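2-nitrobenzoate nitroreductase (PDB 4Z85) is an FMN-dependent nitroreductase of the flavoredoxin family that reduces the 2-nitro group of 2-nitrobenzoate. Local coordinates at residues Gln13-Ile18 with Tyr185-Gly190; Val101-Asp106 with Glu115-Asp120. All coordinates share one frame; numbering follows the deposited sequence.

Contact 1: Gln13-Ile18 with Tyr185-Gly190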
loop_
_atom_site.group_PDB
_atom_site.type_symbol
_atom_site.label_atom_id
_atom_site.label_comp_id
_atom_site.label_asym_id
_atom_site.label_seq_id
_atom_site.Cartn_x
_atom_site.Cartn_y
_atom_site.Cartn_z
ATOM N N GLN A 13 3.823 19.085 7.155
ATOM C CA GLN A 13 2.483 18.905 7.691
ATOM C C GLN A 13 1.683 17.941 6.806
ATOM O O GLN A 13 0.979 17.046 7.306
ATOM C CB GLN A 13 1.774 20.253 7.823
ATOM C CG GLN A 13 2.405 21.138 8.906
ATOM C CD GLN A 13 1.826 22.547 8.940
ATOM O OE1 GLN A 13 1.330 23.063 7.937
ATOM N NE2 GLN A 13 1.882 23.171 10.114
ATOM N N LYS A 14 1.830 18.118 5.495
ATOM C CA LYS A 14 1.202 17.219 4.530
ATOM C C LYS A 14 1.731 15.805 4.707
ATOM O O LYS A 14 0.954 14.848 4.745
ATOM C CB LYS A 14 1.428 17.711 3.097
ATOM C CG LYS A 14 0.504 18.875 2.722
ATOM C CD LYS A 14 0.711 19.376 1.300
ATOM C CE LYS A 14 2.016 20.112 1.151
ATOM N NZ LYS A 14 2.191 20.689 -0.209
ATOM N N TYR A 15 3.044 15.667 4.832
ATOM C CA TYR A 15 3.635 14.357 5.106
ATOM C C TYR A 15 3.011 13.713 6.342
ATOM O O TYR A 15 2.607 12.546 6.310
ATOM C CB TYR A 15 5.146 14.464 5.281
ATOM C CG TYR A 15 5.784 13.189 5.791
ATOM C CD1 TYR A 15 6.153 12.167 4.914
ATOM C CD2 TYR A 15 6.013 13.002 7.147
ATOM C CE1 TYR A 15 6.739 11.000 5.386
ATOM C CE2 TYR A 15 6.592 11.838 7.623
ATOM C CZ TYR A 15 6.950 10.846 6.743
ATOM O OH TYR A 15 7.532 9.701 7.244
ATOM N N TRP A 16 2.912 14.455 7.443
ATOM C CA TRP A 16 2.368 13.831 8.646
ATOM C C TRP A 16 0.902 13.454 8.512
ATOM O O TRP A 16 0.500 12.389 9.004
ATOM C CB TRP A 16 2.579 14.728 9.872
ATOM C CG TRP A 16 3.954 14.569 10.398
ATOM C CD1 TRP A 16 5.024 15.368 10.146
ATOM C CD2 TRP A 16 4.428 13.514 11.237
ATOM N NE1 TRP A 16 6.141 14.886 10.787
ATOM C CE2 TRP A 16 5.800 13.746 11.463
ATOM C CE3 TRP A 16 3.823 12.398 11.828
ATOM C CZ2 TRP A 16 6.582 12.901 12.256
ATOM C CZ3 TRP A 16 4.601 11.559 12.618
ATOM C CH2 TRP A 16 5.966 11.814 12.820
ATOM N N LEU A 17 0.101 14.286 7.847
ATOM C CA LEU A 17 -1.326 13.978 7.738
ATOM C C LEU A 17 -1.583 12.789 6.776
ATOM O O LEU A 17 -2.430 11.905 7.047
ATOM C CB LEU A 17 -2.113 15.201 7.287
ATOM C CG LEU A 17 -2.203 16.323 8.333
ATOM C CD1 LEU A 17 -3.017 17.484 7.781
ATOM C CD2 LEU A 17 -2.820 15.804 9.625
ATOM N N ILE A 18 -0.828 12.773 5.681
ATOM C CA ILE A 18 -0.904 11.662 4.729
ATOM C C ILE A 18 -0.437 10.352 5.371
ATOM O O ILE A 18 -1.191 9.367 5.395
ATOM C CB ILE A 18 -0.062 11.918 3.469
ATOM C CG1 ILE A 18 -0.599 13.121 2.694
ATOM C CG2 ILE A 18 -0.056 10.652 2.579
ATOM C CD1 ILE A 18 0.357 13.619 1.620
ATOM N N TYR A 185 4.747 -7.109 9.108
ATOM C CA TYR A 185 4.535 -5.841 9.813
ATOM C C TYR A 185 3.982 -4.797 8.854
ATOM O O TYR A 185 4.516 -4.638 7.763
ATOM C CB TYR A 185 5.849 -5.296 10.375
ATOM C CG TYR A 185 6.284 -5.897 11.683
ATOM C CD1 TYR A 185 6.060 -7.240 11.960
ATOM C CD2 TYR A 185 6.936 -5.120 12.631
ATOM C CE1 TYR A 185 6.468 -7.794 13.169
ATOM C CE2 TYR A 185 7.338 -5.662 13.835
ATOM C CZ TYR A 185 7.101 -6.992 14.095
ATOM O OH TYR A 185 7.511 -7.525 15.296
ATOM N N GLY A 186 2.961 -4.060 9.269
ATOM C CA GLY A 186 2.506 -2.921 8.488
ATOM C C GLY A 186 2.978 -1.617 9.100
ATOM O O GLY A 186 3.139 -1.528 10.310
ATOM N N ARG A 187 3.214 -0.603 8.273
ATOM C CA ARG A 187 3.616 0.705 8.790
ATOM C C ARG A 187 2.403 1.578 9.055
ATOM O O ARG A 187 1.500 1.668 8.219
ATOM C CB ARG A 187 4.540 1.412 7.799
ATOM C CG ARG A 187 4.995 2.796 8.218
ATOM C CD ARG A 187 5.925 2.729 9.405
ATOM N NE ARG A 187 6.318 4.068 9.829
ATOM C CZ ARG A 187 7.259 4.796 9.235
ATOM N NH1 ARG A 187 7.915 4.327 8.169
ATOM N NH2 ARG A 187 7.551 5.996 9.708
ATOM N N LEU A 188 2.414 2.248 10.206
ATOM C CA LEU A 188 1.405 3.247 10.545
ATOM C C LEU A 188 2.071 4.625 10.624
ATOM O O LEU A 188 3.267 4.765 10.354
ATOM C CB LEU A 188 0.725 2.908 11.880
ATOM C CG LEU A 188 -0.079 1.610 11.908
ATOM C CD1 LEU A 188 -0.461 1.282 13.346
ATOM C CD2 LEU A 188 -1.320 1.764 11.038
ATOM N N GLY A 189 1.301 5.635 10.997
ATOM C CA GLY A 189 1.867 6.964 11.162
ATOM C C GLY A 189 2.911 7.003 12.263
ATOM O O GLY A 189 2.826 6.257 13.233
ATOM N N GLY A 190 3.903 7.874 12.108
ATOM C CA GLY A 190 4.995 7.915 13.058
ATOM C C GLY A 190 5.830 6.652 12.992
ATOM O O GLY A 190 5.760 5.890 12.020
HETATM O O HOH W 1 9.593 7.011 8.000
#

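Contact 2: Val101-Asp106 with Glu115-Asp120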
loop_
_atom_site.group_PDB
_atom_site.type_symbol
_atom_site.label_atom_id
_atom_site.label_comp_id
_atom_site.label_asym_id
_atom_site.label_seq_id
_atom_site.Cartn_x
_atom_site.Cartn_y
_atom_site.Cartn_z
ATOM N N VAL A 101 14.280 -1.533 10.303
ATOM C CA VAL A 101 14.202 -0.158 10.758
ATOM C C VAL A 101 15.595 0.483 10.802
ATOM O O VAL A 101 15.752 1.655 10.444
ATOM C CB VAL A 101 13.516 -0.070 12.129
ATOM C CG1 VAL A 101 13.646 1.326 12.718
ATOM C CG2 VAL A 101 12.046 -0.467 11.985
ATOM N N LEU A 102 16.603 -0.291 11.203
ATOM C CA LEU A 102 17.985 0.219 11.209
ATOM C C LEU A 102 18.452 0.631 9.805
ATOM O O LEU A 102 19.206 1.601 9.648
ATOM C CB LEU A 102 18.942 -0.821 11.795
ATOM C CG LEU A 102 18.690 -1.175 13.260
ATOM C CD1 LEU A 102 19.690 -2.193 13.760
ATOM C CD2 LEU A 102 18.704 0.086 14.124
ATOM N N CYS A 103 17.981 -0.078 8.787
ATOM C CA CYS A 103 18.316 0.259 7.400
ATOM C C CYS A 103 17.805 1.615 6.957
ATOM O O CYS A 103 18.324 2.199 6.005
ATOM C CB CYS A 103 17.765 -0.793 6.448
ATOM S SG CYS A 103 18.684 -2.292 6.429
ATOM N N GLY A 104 16.775 2.108 7.631
ATOM C CA GLY A 104 16.198 3.391 7.289
ATOM C C GLY A 104 16.982 4.549 7.864
ATOM O O GLY A 104 16.610 5.712 7.683
ATOM N N SER A 105 18.069 4.238 8.565
ATOM C CA SER A 105 18.894 5.281 9.160
ATOM C C SER A 105 19.631 6.070 8.080
ATOM O O SER A 105 19.745 5.627 6.935
ATOM C CB SER A 105 19.896 4.681 10.155
ATOM O OG SER A 105 19.235 3.983 11.197
ATOM N N ASP A 106 20.133 7.237 8.460
ATOM C CA ASP A 106 20.825 8.126 7.536
ATOM C C ASP A 106 22.316 7.807 7.477
ATOM O O ASP A 106 23.122 8.475 8.121
ATOM C CB ASP A 106 20.606 9.580 7.957
ATOM C CG ASP A 106 21.280 10.569 7.030
ATOM O OD1 ASP A 106 21.443 10.252 5.833
ATOM O OD2 ASP A 106 21.648 11.664 7.504
ATOM N N GLU A 115 25.478 -4.648 5.567
ATOM C CA GLU A 115 26.647 -4.938 6.389
ATOM C C GLU A 115 26.564 -4.220 7.732
ATOM O O GLU A 115 26.845 -4.802 8.784
ATOM C CB GLU A 115 27.932 -4.531 5.660
ATOM C CG GLU A 115 29.060 -5.535 5.814
ATOM C CD GLU A 115 28.639 -6.933 5.401
ATOM O OE1 GLU A 115 27.904 -7.059 4.395
ATOM O OE2 GLU A 115 29.027 -7.905 6.087
ATOM N N ALA A 116 26.182 -2.948 7.684
ATOM C CA ALA A 116 26.122 -2.132 8.888
ATOM C C ALA A 116 25.111 -2.665 9.904
ATOM O O ALA A 116 25.319 -2.520 11.108
ATOM C CB ALA A 116 25.799 -0.687 8.529
ATOM N N VAL A 117 24.023 -3.278 9.433
ATOM C CA VAL A 117 22.947 -3.694 10.340
ATOM C C VAL A 117 22.915 -5.204 10.595
ATOM O O VAL A 117 22.155 -5.679 11.437
ATOM C CB VAL A 117 21.553 -3.243 9.817
ATOM C CG1 VAL A 117 21.589 -1.781 9.398
ATOM C CG2 VAL A 117 21.079 -4.131 8.667
ATOM N N GLY A 118 23.736 -5.963 9.880
ATOM C CA GLY A 118 23.840 -7.386 10.149
ATOM C C GLY A 118 22.875 -8.274 9.384
ATOM O O GLY A 118 22.388 -9.282 9.901
ATOM N N PHE A 119 22.587 -7.901 8.145
ATOM C CA PHE A 119 21.828 -8.773 7.266
ATOM C C PHE A 119 22.776 -9.691 6.500
ATOM O O PHE A 119 23.675 -9.211 5.813
ATOM C CB PHE A 119 21.003 -7.954 6.262
ATOM C CG PHE A 119 19.647 -7.535 6.764
ATOM C CD1 PHE A 119 18.847 -8.417 7.469
ATOM C CD2 PHE A 119 19.169 -6.260 6.503
ATOM C CE1 PHE A 119 17.578 -8.034 7.906
ATOM C CE2 PHE A 119 17.909 -5.864 6.953
ATOM C CZ PHE A 119 17.119 -6.757 7.646
ATOM N N ASP A 120 22.574 -10.997 6.593
ATOM C CA ASP A 120 23.245 -11.899 5.661
ATOM C C ASP A 120 22.470 -11.924 4.346
ATOM O O ASP A 120 21.258 -11.678 4.324
ATOM C CB ASP A 120 23.378 -13.306 6.239
ATOM C CG ASP A 120 24.412 -13.384 7.361
ATOM O OD1 ASP A 120 25.514 -12.812 7.207
ATOM O OD2 ASP A 120 24.121 -14.018 8.398
#

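Contact 1: Gln13-Ile18 with Tyr185-Gly190
Y15 and W16, neighbours on helix 11-21, meet the end of strand 185-187 and the glycine turn that follows it, through R187 and G190. Y15 comes first along the helix. Its CG lies anti to the backbone N (chi1 170°), which sends the ring out toward R187. The hydroxyl does not bond the guanidinium directly: OH of Y15 is 4.4 Å from NH2 of R187. Water 1 links the two groups from one side. It accepts a bond of 2.8 Å from NH2 of R187, and its bond to OH of Y15 is weak, at 3.5 Å. The water lies in the plane of the guanidinium, at its edge.

W16 follows. The far, six-membered end of its indole reaches G190, with CZ3 of W16 3.7 Å from CA of G190. The approach to the ring is oblique. CD2 of Y15 packs over one face of the indole, off toward its rim. R176 of the second subunit makes a cation-pi contact with W16.

On the other side of the contact R187 folds back onto its own turn. A bend at chi2 (68°) helps bring the guanidinium round to O of G190. NE of R187 donates to that O at 2.9 Å, nearly in line with the C=O bond. NH2 of R187 donates to the same O at 2.9 Å, from above the carbonyl plane. The carbonyl oxygen lies close to the guanidinium plane, and the side-on grip fixes the rotation of the charged group.

The strong bonds thus lie within 185-190. The turn between strands 185-187 and 192-195 is held by its own arginine, and helix 11-21 adds to it only van der Waals contact and a water link that is weak at the tyrosine end.

Contact 2: Val101-Asp106 with Glu115-Asp120
The end of helix 94-103 lies against the end of helix 113-117, and the backbones come closest where CA of L102 is 6.4 Å from CA of V117. V117 puts its two methyls to different uses. CG1 of V117 packs on CB of L102 at 3.7 Å, so L102 is touched at the root of its side chain. CG2 of V117 faces the sulfur of C103, with SG 3.8 Å away. The torsion of V117 (chi1 -48°) sets CG1 anti to the carbonyl carbon and CG2 between that carbon and the backbone N.

C103 also meets F119. Its SG lies 3.7 Å from CE2 of F119 and close to the ring plane. The distance from SG to the ring centroid is 4.9 Å, at 78° off the ring normal. This is a sulfur-aromatic contact at the ring edge, and the thiol meets the valine methyl and the phenylalanine edge on one side. A41 and P43 of strand 39-52 pack on C103 as well.

The first helix turns off just beyond these residues. O of L102 accepts both OG of S105 at 2.8 Å and N of S105 at 3.1 Å, and the two donors come from the same face of its carbonyl plane. G118 leaves the second helix with positive phi, and F119 after it points its side chain toward 101-106. P205 and P209 of the second subunit pack on L102 and V117.

This is a small apolar core between two consecutive helix ends, set against strand 39-52 of the barrel in a flavin reductase-like domain.

How the contacts relate
From the N terminus the chain enters helix 11-21, whose 13-18 part waits for a partner 167 residues later. It then builds most of the six-stranded antiparallel barrel before helix 94-103. Contact 2 closes a short loop there, joining 101-106 to 115-120 across only eight residues. The barrel strands 137-150 and 153-165 follow. Strand 185-187 and the turn after it then come back to the first helix, and contact 1 closes the long loop. Contact 2 therefore lies wholly within the span of contact 1. The contact centres are about 21 Å apart, and the two do not touch. Contact 1 ties helix 11-21 to the late hairpin, contact 2 one helix end to the next. Both adjoin the second subunit.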